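Local coordinates for protein Rab GDP-dissociation inhibitor (Saccharomyces cerevisiae, PDB 2BCG) that inhibits release of GDP from the Rab GTPase SEC4 and its exchange for GTP, and extracts GDP-bound YPT7 from vacuolar membranes, at residues I314-P322 against F383-F393; K75-D85 against N355-I365. All coordinates share one frame; numbering follows the deposited sequence. Where two conformers were deposited one is given.

Contact 1 of 2, residues I314-P322 against F383-F393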
loop_
_atom_site.group_PDB
_atom_site.type_symbol
_atom_site.label_atom_id
_atom_site.label_comp_id
_atom_site.label_asym_id
_atom_site.label_seq_id
_atom_site.Cartn_x
_atom_site.Cartn_y
_atom_site.Cartn_z
ATOM N N ILE A 314 15.398 9.348 -6.593
ATOM C CA ILE A 314 14.059 9.868 -6.738
ATOM C C ILE A 314 14.163 11.233 -7.410
ATOM O O ILE A 314 14.757 12.175 -6.860
ATOM C CB ILE A 314 13.368 9.988 -5.354
ATOM C CG1 ILE A 314 13.301 8.623 -4.641
ATOM C CG2 ILE A 314 12.001 10.689 -5.468
ATOM C CD1 ILE A 314 12.975 8.776 -3.154
ATOM N N CYS A 315 13.648 11.312 -8.639
ATOM C CA CYS A 315 13.748 12.542 -9.419
ATOM C C CYS A 315 12.395 13.187 -9.563
ATOM O O CYS A 315 11.406 12.480 -9.806
ATOM C CB CYS A 315 14.260 12.233 -10.814
ATOM S SG CYS A 315 15.899 11.439 -10.761
ATOM N N ILE A 316 12.361 14.510 -9.405
ATOM C CA ILE A 316 11.131 15.272 -9.628
ATOM C C ILE A 316 11.287 16.011 -10.937
ATOM O O ILE A 316 12.282 16.698 -11.156
ATOM C CB ILE A 316 10.844 16.288 -8.516
ATOM C CG1 ILE A 316 10.654 15.603 -7.156
ATOM C CG2 ILE A 316 9.615 17.142 -8.905
ATOM C CD1 ILE A 316 10.538 16.618 -5.964
ATOM N N LEU A 317 10.317 15.778 -11.813
ATOM C CA LEU A 317 10.273 16.482 -13.111
ATOM C C LEU A 317 9.068 17.375 -13.101
ATOM O O LEU A 317 8.113 17.125 -12.382
ATOM C CB LEU A 317 10.145 15.516 -14.279
ATOM C CG LEU A 317 10.973 14.216 -14.232
ATOM C CD1 LEU A 317 10.661 13.350 -15.408
ATOM C CD2 LEU A 317 12.457 14.503 -14.211
ATOM N N ASN A 318 9.115 18.424 -13.924
ATOM C CA ASN A 318 7.924 19.248 -14.106
ATOM C C ASN A 318 7.330 19.081 -15.515
ATOM O O ASN A 318 6.640 19.981 -16.031
ATOM C CB ASN A 318 8.196 20.709 -13.731
ATOM C CG ASN A 318 9.112 21.390 -14.665
ATOM O OD1 ASN A 318 9.578 20.816 -15.648
ATOM N ND2 ASN A 318 9.405 22.669 -14.366
ATOM N N HIS A 319 7.631 17.943 -16.136
ATOM C CA HIS A 319 7.171 17.618 -17.491
ATOM C C HIS A 319 7.195 16.102 -17.688
ATOM O O HIS A 319 7.879 15.387 -16.963
ATOM C CB HIS A 319 8.143 18.232 -18.500
ATOM C CG HIS A 319 9.543 17.768 -18.281
ATOM N ND1 HIS A 319 9.992 16.543 -18.726
ATOM C CD2 HIS A 319 10.573 18.325 -17.597
ATOM C CE1 HIS A 319 11.244 16.367 -18.338
ATOM N NE2 HIS A 319 11.620 17.439 -17.667
ATOM N N PRO A 320 6.477 15.598 -18.714
ATOM C CA PRO A 320 6.544 14.138 -18.985
ATOM C C PRO A 320 7.885 13.627 -19.449
ATOM O O PRO A 320 8.746 14.383 -19.881
ATOM C CB PRO A 320 5.501 13.903 -20.078
ATOM C CG PRO A 320 4.860 15.201 -20.328
ATOM C CD PRO A 320 5.564 16.306 -19.638
ATOM N N VAL A 321 8.076 12.324 -19.338
ATOM C CA VAL A 321 9.346 11.750 -19.816
ATOM C C VAL A 321 9.364 11.754 -21.350
ATOM O O VAL A 321 8.376 11.353 -21.986
ATOM C CB VAL A 321 9.530 10.321 -19.256
ATOM C CG1 VAL A 321 10.741 9.624 -19.832
ATOM C CG2 VAL A 321 9.549 10.381 -17.723
ATOM N N PRO A 322 10.465 12.228 -21.948
ATOM C CA PRO A 322 10.531 12.195 -23.431
ATOM C C PRO A 322 10.297 10.787 -24.033
ATOM O O PRO A 322 10.640 9.759 -23.427
ATOM C CB PRO A 322 11.942 12.719 -23.754
ATOM C CG PRO A 322 12.393 13.454 -22.475
ATOM C CD PRO A 322 11.667 12.830 -21.314
ATOM N N PHE A 383 19.326 8.923 -16.151
ATOM C CA PHE A 383 19.031 10.349 -15.970
ATOM C C PHE A 383 18.853 11.012 -17.331
ATOM O O PHE A 383 17.974 11.863 -17.482
ATOM C CB PHE A 383 20.174 11.073 -15.270
ATOM C CG PHE A 383 20.290 10.799 -13.802
ATOM C CD1 PHE A 383 19.193 10.746 -12.955
ATOM C CD2 PHE A 383 21.563 10.642 -13.254
ATOM C CE1 PHE A 383 19.373 10.489 -11.573
ATOM C CE2 PHE A 383 21.731 10.373 -11.899
ATOM C CZ PHE A 383 20.642 10.286 -11.064
ATOM N N LYS A 384 19.674 10.612 -18.312
ATOM C CA LYS A 384 19.617 11.228 -19.654
ATOM C C LYS A 384 18.263 11.022 -20.349
ATOM O O LYS A 384 17.893 11.797 -21.247
ATOM C CB LYS A 384 20.709 10.668 -20.542
ATOM C CG LYS A 384 22.029 11.371 -20.407
ATOM C CD LYS A 384 23.081 10.580 -21.160
ATOM C CE LYS A 384 24.219 11.454 -21.639
ATOM N NZ LYS A 384 25.507 10.699 -21.591
ATOM N N LEU A 385 17.536 9.965 -19.973
ATOM C CA LEU A 385 16.245 9.667 -20.623
ATOM C C LEU A 385 15.155 10.589 -20.098
ATOM O O LEU A 385 14.078 10.635 -20.655
ATOM C CB LEU A 385 15.830 8.230 -20.356
ATOM C CG LEU A 385 16.727 7.143 -20.946
ATOM C CD1 LEU A 385 16.330 5.754 -20.447
ATOM C CD2 LEU A 385 16.640 7.192 -22.480
ATOM N N LEU A 386 15.411 11.294 -19.001
ATOM C CA LEU A 386 14.312 12.010 -18.334
ATOM C C LEU A 386 14.072 13.436 -18.755
ATOM O O LEU A 386 13.072 14.015 -18.359
ATOM C CB LEU A 386 14.523 12.027 -16.815
ATOM C CG LEU A 386 14.682 10.641 -16.183
ATOM C CD1 LEU A 386 14.803 10.778 -14.664
ATOM C CD2 LEU A 386 13.517 9.697 -16.505
ATOM N N GLY A 387 14.977 14.019 -19.542
ATOM C CA GLY A 387 14.887 15.451 -19.783
ATOM C C GLY A 387 15.326 16.243 -18.528
ATOM O O GLY A 387 15.908 15.690 -17.589
ATOM N N PRO A 388 15.064 17.561 -18.503
ATOM C CA PRO A 388 15.532 18.348 -17.350
ATOM C C PRO A 388 14.944 17.855 -16.021
ATOM O O PRO A 388 13.775 17.540 -15.927
ATOM C CB PRO A 388 15.068 19.769 -17.677
ATOM C CG PRO A 388 14.951 19.796 -19.182
ATOM C CD PRO A 388 14.472 18.415 -19.554
ATOM N N ILE A 389 15.779 17.820 -14.988
ATOM C CA ILE A 389 15.343 17.289 -13.676
ATOM C C ILE A 389 15.332 18.449 -12.671
ATOM O O ILE A 389 16.329 19.198 -12.560
ATOM C CB ILE A 389 16.276 16.127 -13.195
ATOM C CG1 ILE A 389 16.237 14.924 -14.166
ATOM C CG2 ILE A 389 15.944 15.757 -11.730
ATOM C CD1 ILE A 389 17.414 13.939 -14.021
ATOM N N GLU A 390 14.213 18.622 -11.976
ATOM C CA GLU A 390 14.078 19.716 -11.011
ATOM C C GLU A 390 14.871 19.468 -9.749
ATOM O O GLU A 390 15.548 20.370 -9.245
ATOM C CB GLU A 390 12.615 19.958 -10.673
ATOM C CG GLU A 390 12.376 21.130 -9.759
ATOM C CD GLU A 390 10.981 21.682 -9.898
ATOM O OE1 GLU A 390 10.064 20.894 -10.221
ATOM O OE2 GLU A 390 10.791 22.901 -9.688
ATOM N N GLU A 391 14.726 18.254 -9.210
ATOM C CA GLU A 391 15.453 17.866 -7.989
ATOM C C GLU A 391 15.685 16.378 -8.010
ATOM O O GLU A 391 14.893 15.611 -8.575
ATOM C CB GLU A 391 14.609 18.252 -6.774
ATOM C CG GLU A 391 15.313 18.228 -5.444
ATOM C CD GLU A 391 16.565 19.064 -5.439
ATOM O OE1 GLU A 391 16.465 20.227 -5.004
ATOM O OE2 GLU A 391 17.626 18.569 -5.900
ATOM N N LYS A 392 16.777 15.984 -7.383
ATOM C CA LYS A 392 17.133 14.574 -7.216
ATOM C C LYS A 392 17.307 14.317 -5.715
ATOM O O LYS A 392 17.954 15.134 -5.008
ATOM C CB LYS A 392 18.492 14.287 -7.867
ATOM C CG LYS A 392 18.567 14.354 -9.353
ATOM C CD LYS A 392 19.994 14.044 -9.782
ATOM C CE LYS A 392 20.106 14.103 -11.284
ATOM N NZ LYS A 392 21.547 14.164 -11.714
ATOM N N PHE A 393 16.787 13.182 -5.249
ATOM C CA PHE A 393 17.002 12.729 -3.870
ATOM C C PHE A 393 17.601 11.332 -3.938
ATOM O O PHE A 393 16.932 10.390 -4.384
ATOM C CB PHE A 393 15.687 12.726 -3.107
ATOM C CG PHE A 393 14.980 14.065 -3.113
ATOM C CD1 PHE A 393 15.159 14.986 -2.069
ATOM C CD2 PHE A 393 14.139 14.418 -4.170
ATOM C CE1 PHE A 393 14.500 16.253 -2.083
ATOM C CE2 PHE A 393 13.490 15.672 -4.168
ATOM C CZ PHE A 393 13.688 16.572 -3.126
HETATM O O HOH W 1 11.814 18.973 -14.639
HETATM O O HOH W 2 13.209 8.977 -22.716
#
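His319 turns its ring to Pro388 with CG between the backbone N and the carbonyl carbon (chi1 57°), while Cys315 SG, anti to its carbonyl carbon (chi1 -59°), reaches the edge of the Phe383 ring. The two segments form an antiparallel strand pair with a classic beta bulge at the margin of a mixed sheet. Ile314 and Phe393 are a hydrogen-bonded pair, and Cys315 and Lys392 a non-hydrogen-bonded one. At the bulge both Glu390 and Glu391 face Ile316. Glu390 N gives Ile316 O a 2.8 Å bond, and the bond from Glu391 N to the same oxygen is weak.

Ile316 and Phe393 lie on one face of the sheet. Ile316 CD1 meets the ring edge at Phe393 CE2, 3.6 Å away. Tyr59 meets the same ring edge-to-face, and Lys63 makes a cation-pi contact with it. On the other face, Cys315 SG lies 3.7 Å from Phe383 CE1. Leu386 CD1 and Ile389 CG2 pack on Cys315 too, and Lys392 CE lies over the centre of the Phe383 ring.

Beyond the strands, both ring nitrogens of His319 donate, which fixes the ring's rotation. ND1 bonds to Pro320 O at 2.7 Å. NE2 bonds to Pro388 O at 2.8 Å, on a lone pair of that oxygen. Water 1 also donates to Pro388 O, at 2.7 Å, and accepts from Asn318 N.

Contact 2 of 2, residues K75-D85 against N355-I365; sequences KFGKDRDWNVD and NVCSKGHYLAI
Cys357 CB sits over one face of the Trp82 six-membered ring, 3.6 Å from its centroid, in a CH-pi contact. Phe76, Trp82 and His361 form an aromatic cluster between the end of helix 69-76 and the loop leading into strand 362-369. This is the tight part. Trp82 CH2 lies 3.9 Å from His361 CG, with the two planes at 49°. Leu363 CD2 reaches the Trp82 edge at CZ3. Phe76 O takes two bonds from opposite faces of its carbonyl plane: Ser358 OG at 2.7 Å and Trp82 NE1 at 2.8 Å. Ser358 OG gets there from between its backbone N and carbonyl carbon (chi1 65°). A leucine in place of Trp82 would probably leave Phe76 O with one donor fewer and open a gap beside Cys357 CB and His361.

The looser side is partly water-mediated. Water 4 donates to Asp81 OD1 and accepts from Lys359 N, from the second residue of the type II turn Ser358-His361. Past this side two direct bonds close the contact. Asn83 OD1 bonds to a basic side chain of the other protein chain. Within the contact, Asn83 N bonds to Val356 O at 2.9 Å. Asn83 ND2 donates to Asn355 O, also at 2.9 Å, nearly in line with the C=O bond.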
loop_
_atom_site.group_PDB
_atom_site.type_symbol
_atom_site.label_atom_id
_atom_site.label_comp_id
_atom_site.label_asym_id
_atom_site.label_seq_id
_atom_site.Cartn_x
_atom_site.Cartn_y
_atom_site.Cartn_z
ATOM N N LYS A 75 7.673 26.300 -5.049
ATOM C CA LYS A 75 8.223 25.450 -6.108
ATOM C C LYS A 75 7.352 24.215 -6.364
ATOM O O LYS A 75 7.163 23.791 -7.511
ATOM C CB LYS A 75 9.637 25.021 -5.708
ATOM C CG LYS A 75 10.598 24.785 -6.843
ATOM C CD LYS A 75 12.038 24.667 -6.334
ATOM C CE LYS A 75 12.658 26.036 -6.035
ATOM N NZ LYS A 75 14.152 26.024 -6.120
ATOM N N PHE A 76 6.807 23.641 -5.293
ATOM C CA PHE A 76 6.191 22.316 -5.405
ATOM C C PHE A 76 4.766 22.164 -4.919
ATOM O O PHE A 76 4.196 21.079 -5.030
ATOM C CB PHE A 76 7.062 21.298 -4.682
ATOM C CG PHE A 76 8.430 21.179 -5.258
ATOM C CD1 PHE A 76 8.602 20.698 -6.549
ATOM C CD2 PHE A 76 9.554 21.538 -4.503
ATOM C CE1 PHE A 76 9.871 20.579 -7.100
ATOM C CE2 PHE A 76 10.852 21.401 -5.057
ATOM C CZ PHE A 76 10.991 20.937 -6.350
ATOM N N GLY A 77 4.183 23.238 -4.381
ATOM C CA GLY A 77 2.850 23.155 -3.785
ATOM C C GLY A 77 2.841 22.557 -2.389
ATOM O O GLY A 77 3.888 22.391 -1.750
ATOM N N LYS A 78 1.635 22.229 -1.918
ATOM C CA LYS A 78 1.416 21.740 -0.550
ATOM C C LYS A 78 1.917 20.304 -0.296
ATOM O O LYS A 78 1.756 19.429 -1.159
ATOM C CB LYS A 78 -0.077 21.850 -0.196
ATOM C CG LYS A 78 -0.586 23.313 -0.050
ATOM C CD LYS A 78 -0.438 23.810 1.400
ATOM C CE LYS A 78 -1.293 25.068 1.693
ATOM N NZ LYS A 78 -0.665 26.399 1.322
ATOM N N ASP A 79 2.522 20.092 0.881
ATOM C CA ASP A 79 3.071 18.803 1.317
ATOM C C ASP A 79 2.009 17.709 1.172
ATOM O O ASP A 79 2.331 16.560 0.860
ATOM C CB ASP A 79 3.510 18.875 2.793
ATOM C CG ASP A 79 4.962 18.418 3.043
ATOM O OD1 ASP A 79 5.292 18.203 4.230
ATOM O OD2 ASP A 79 5.781 18.296 2.115
ATOM N N ARG A 80 0.739 18.061 1.390
ATOM C CA ARG A 80 -0.331 17.046 1.366
ATOM C C ARG A 80 -0.506 16.383 -0.015
ATOM O O ARG A 80 -1.040 15.275 -0.110
ATOM C CB ARG A 80 -1.675 17.616 1.859
ATOM C CG ARG A 80 -2.127 18.936 1.207
ATOM C CD ARG A 80 -3.464 19.428 1.829
ATOM N NE ARG A 80 -3.502 19.251 3.286
ATOM C CZ ARG A 80 -3.063 20.139 4.176
ATOM N NH1 ARG A 80 -2.562 21.302 3.781
ATOM N NH2 ARG A 80 -3.133 19.871 5.475
ATOM N N ASP A 81 -0.075 17.058 -1.077
ATOM C CA ASP A 81 -0.157 16.531 -2.429
ATOM C C ASP A 81 0.922 15.479 -2.772
ATOM O O ASP A 81 0.875 14.846 -3.839
ATOM C CB ASP A 81 0.012 17.669 -3.446
ATOM C CG ASP A 81 -1.221 18.549 -3.568
ATOM O OD1 ASP A 81 -1.179 19.457 -4.446
ATOM O OD2 ASP A 81 -2.201 18.345 -2.812
ATOM N N TRP A 82 1.897 15.316 -1.889
ATOM C CA TRP A 82 3.074 14.488 -2.202
ATOM C C TRP A 82 3.068 13.208 -1.369
ATOM O O TRP A 82 2.988 13.282 -0.139
ATOM C CB TRP A 82 4.354 15.299 -1.957
ATOM C CG TRP A 82 4.521 16.449 -2.930
ATOM C CD1 TRP A 82 3.938 17.697 -2.852
ATOM C CD2 TRP A 82 5.289 16.438 -4.129
ATOM N NE1 TRP A 82 4.285 18.456 -3.954
ATOM C CE2 TRP A 82 5.150 17.724 -4.735
ATOM C CE3 TRP A 82 6.114 15.483 -4.747
ATOM C CZ2 TRP A 82 5.787 18.051 -5.933
ATOM C CZ3 TRP A 82 6.745 15.810 -5.935
ATOM C CH2 TRP A 82 6.582 17.082 -6.519
ATOM N N ASN A 83 3.176 12.067 -2.053
ATOM C CA ASN A 83 3.246 10.748 -1.410
ATOM C C ASN A 83 4.287 9.989 -2.223
ATOM O O ASN A 83 3.968 9.323 -3.200
ATOM C CB ASN A 83 1.905 10.011 -1.496
ATOM C CG ASN A 83 0.809 10.740 -0.758
ATOM O OD1 ASN A 83 0.804 10.757 0.473
ATOM N ND2 ASN A 83 -0.107 11.379 -1.502
ATOM N N VAL A 84 5.536 10.169 -1.850
ATOM C CA VAL A 84 6.631 9.713 -2.671
ATOM C C VAL A 84 7.205 8.399 -2.160
ATOM O O VAL A 84 7.716 8.351 -1.037
ATOM C CB VAL A 84 7.747 10.779 -2.697
ATOM C CG1 VAL A 84 8.914 10.310 -3.576
ATOM C CG2 VAL A 84 7.180 12.138 -3.097
ATOM N N ASP A 85 7.103 7.353 -2.980
ATOM C CA ASP A 85 7.657 6.039 -2.624
ATOM C C ASP A 85 9.156 6.162 -2.352
ATOM O O ASP A 85 9.921 6.765 -3.133
ATOM C CB ASP A 85 7.468 5.046 -3.773
ATOM C CG ASP A 85 6.017 4.792 -4.109
ATOM O OD1 ASP A 85 5.126 4.969 -3.244
ATOM O OD2 ASP A 85 5.779 4.396 -5.276
ATOM N N ASN A 355 -1.993 10.615 -7.677
ATOM C CA ASN A 355 -2.052 11.370 -6.401
ATOM C C ASN A 355 -0.776 11.264 -5.565
ATOM O O ASN A 355 -0.826 11.152 -4.333
ATOM C CB ASN A 355 -3.295 10.980 -5.568
ATOM C CG ASN A 355 -4.612 11.341 -6.264
ATOM O OD1 ASN A 355 -5.697 10.864 -5.863
ATOM N ND2 ASN A 355 -4.534 12.176 -7.281
ATOM N N VAL A 356 0.370 11.250 -6.244
ATOM C CA VAL A 356 1.637 11.146 -5.539
ATOM C C VAL A 356 2.468 12.413 -5.584
ATOM O O VAL A 356 3.453 12.498 -4.896
ATOM C CB VAL A 356 2.472 9.955 -6.055
ATOM C CG1 VAL A 356 1.776 8.640 -5.659
ATOM C CG2 VAL A 356 2.678 10.064 -7.577
ATOM N N CYS A 357 2.063 13.389 -6.394
ATOM C CA CYS A 357 2.754 14.676 -6.470
ATOM C C CYS A 357 1.745 15.733 -6.891
ATOM O O CYS A 357 0.665 15.405 -7.381
ATOM C CB CYS A 357 3.971 14.621 -7.422
ATOM S SG CYS A 357 3.579 14.096 -9.089
ATOM N N SER A 358 2.126 16.985 -6.737
ATOM C CA SER A 358 1.262 18.085 -7.119
ATOM C C SER A 358 1.156 18.179 -8.645
ATOM O O SER A 358 1.994 17.645 -9.415
ATOM C CB SER A 358 1.774 19.404 -6.507
ATOM O OG SER A 358 3.037 19.716 -7.059
ATOM N N LYS A 359 0.135 18.915 -9.080
ATOM C CA LYS A 359 -0.199 19.015 -10.485
ATOM C C LYS A 359 1.003 19.402 -11.361
ATOM O O LYS A 359 1.737 20.342 -11.021
ATOM C CB LYS A 359 -1.277 20.080 -10.642
ATOM C CG LYS A 359 -1.761 20.207 -12.056
ATOM C CD LYS A 359 -2.948 21.161 -12.131
ATOM C CE LYS A 359 -3.583 21.110 -13.520
ATOM N NZ LYS A 359 -4.168 19.757 -13.846
ATOM N N GLY A 360 1.197 18.670 -12.463
ATOM C CA GLY A 360 2.216 19.007 -13.428
ATOM C C GLY A 360 3.560 18.342 -13.189
ATOM O O GLY A 360 4.441 18.354 -14.063
ATOM N N HIS A 361 3.724 17.768 -12.003
ATOM C CA HIS A 361 4.969 17.065 -11.718
ATOM C C HIS A 361 4.912 15.566 -12.040
ATOM O O HIS A 361 3.834 14.957 -12.180
ATOM C CB HIS A 361 5.377 17.296 -10.255
ATOM C CG HIS A 361 5.647 18.746 -9.930
ATOM N ND1 HIS A 361 6.850 19.369 -10.206
ATOM C CD2 HIS A 361 4.858 19.700 -9.366
ATOM C CE1 HIS A 361 6.788 20.641 -9.836
ATOM N NE2 HIS A 361 5.592 20.868 -9.323
ATOM N N TYR A 362 6.107 14.999 -12.224
ATOM C CA TYR A 362 6.277 13.552 -12.398
ATOM C C TYR A 362 7.326 13.130 -11.417
ATOM O O TYR A 362 8.258 13.891 -11.146
ATOM C CB TYR A 362 6.701 13.204 -13.845
ATOM C CG TYR A 362 5.607 13.468 -14.864
ATOM C CD1 TYR A 362 5.221 14.784 -15.190
ATOM C CD2 TYR A 362 4.960 12.407 -15.506
ATOM C CE1 TYR A 362 4.204 15.019 -16.115
ATOM C CE2 TYR A 362 3.954 12.644 -16.443
ATOM C CZ TYR A 362 3.584 13.954 -16.724
ATOM O OH TYR A 362 2.609 14.212 -17.646
ATOM N N LEU A 363 7.167 11.911 -10.914
ATOM C CA LEU A 363 8.187 11.281 -10.101
ATOM C C LEU A 363 8.810 10.183 -10.966
ATOM O O LEU A 363 8.121 9.361 -11.554
ATOM C CB LEU A 363 7.574 10.634 -8.852
ATOM C CG LEU A 363 6.977 11.603 -7.806
ATOM C CD1 LEU A 363 6.231 10.854 -6.731
ATOM C CD2 LEU A 363 8.105 12.425 -7.198
ATOM N N ALA A 364 10.125 10.171 -11.025
ATOM C CA ALA A 364 10.838 9.144 -11.790
ATOM C C ALA A 364 11.866 8.585 -10.852
ATOM O O ALA A 364 12.806 9.298 -10.440
ATOM C CB ALA A 364 11.502 9.749 -13.011
ATOM N N ILE A 365 11.664 7.336 -10.455
ATOM C CA ILE A 365 12.582 6.730 -9.520
ATOM C C ILE A 365 13.437 5.704 -10.261
ATOM O O ILE A 365 12.929 4.752 -10.851
ATOM C CB ILE A 365 11.856 6.054 -8.364
ATOM C CG1 ILE A 365 10.901 7.060 -7.682
ATOM C CG2 ILE A 365 12.895 5.523 -7.383
ATOM C CD1 ILE A 365 10.204 6.492 -6.418
HETATM O O HOH W 3 3.950 22.904 -7.921
HETATM O O HOH W 4 -1.864 19.424 -7.124
#

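From the N terminus the chain reaches residues 75-85, at the end of helix 69-76, before any other segment of the two contacts. They wait about 270 residues for their partner. The chain then lays down strand 303-317, whose end opens contact 1. Residues 355-365 follow and close the long loop of contact 2. Residues 383-393 close the shorter loop of contact 1 last. The segments alternate, so the two loops cross rather than nest. Strands 303-317 and 362-369 are neighbours in one mixed sheet. Cys315 N approaches Ala364 O there at 2.8 Å, a probable hydrogen bond. Contact 1 adds strand 391-402 at one edge of the sheet, and contact 2 ties the sheet to helix 69-76 and strand 84-85. Ile316 touches Phe76, Trp82 and His361, joining both.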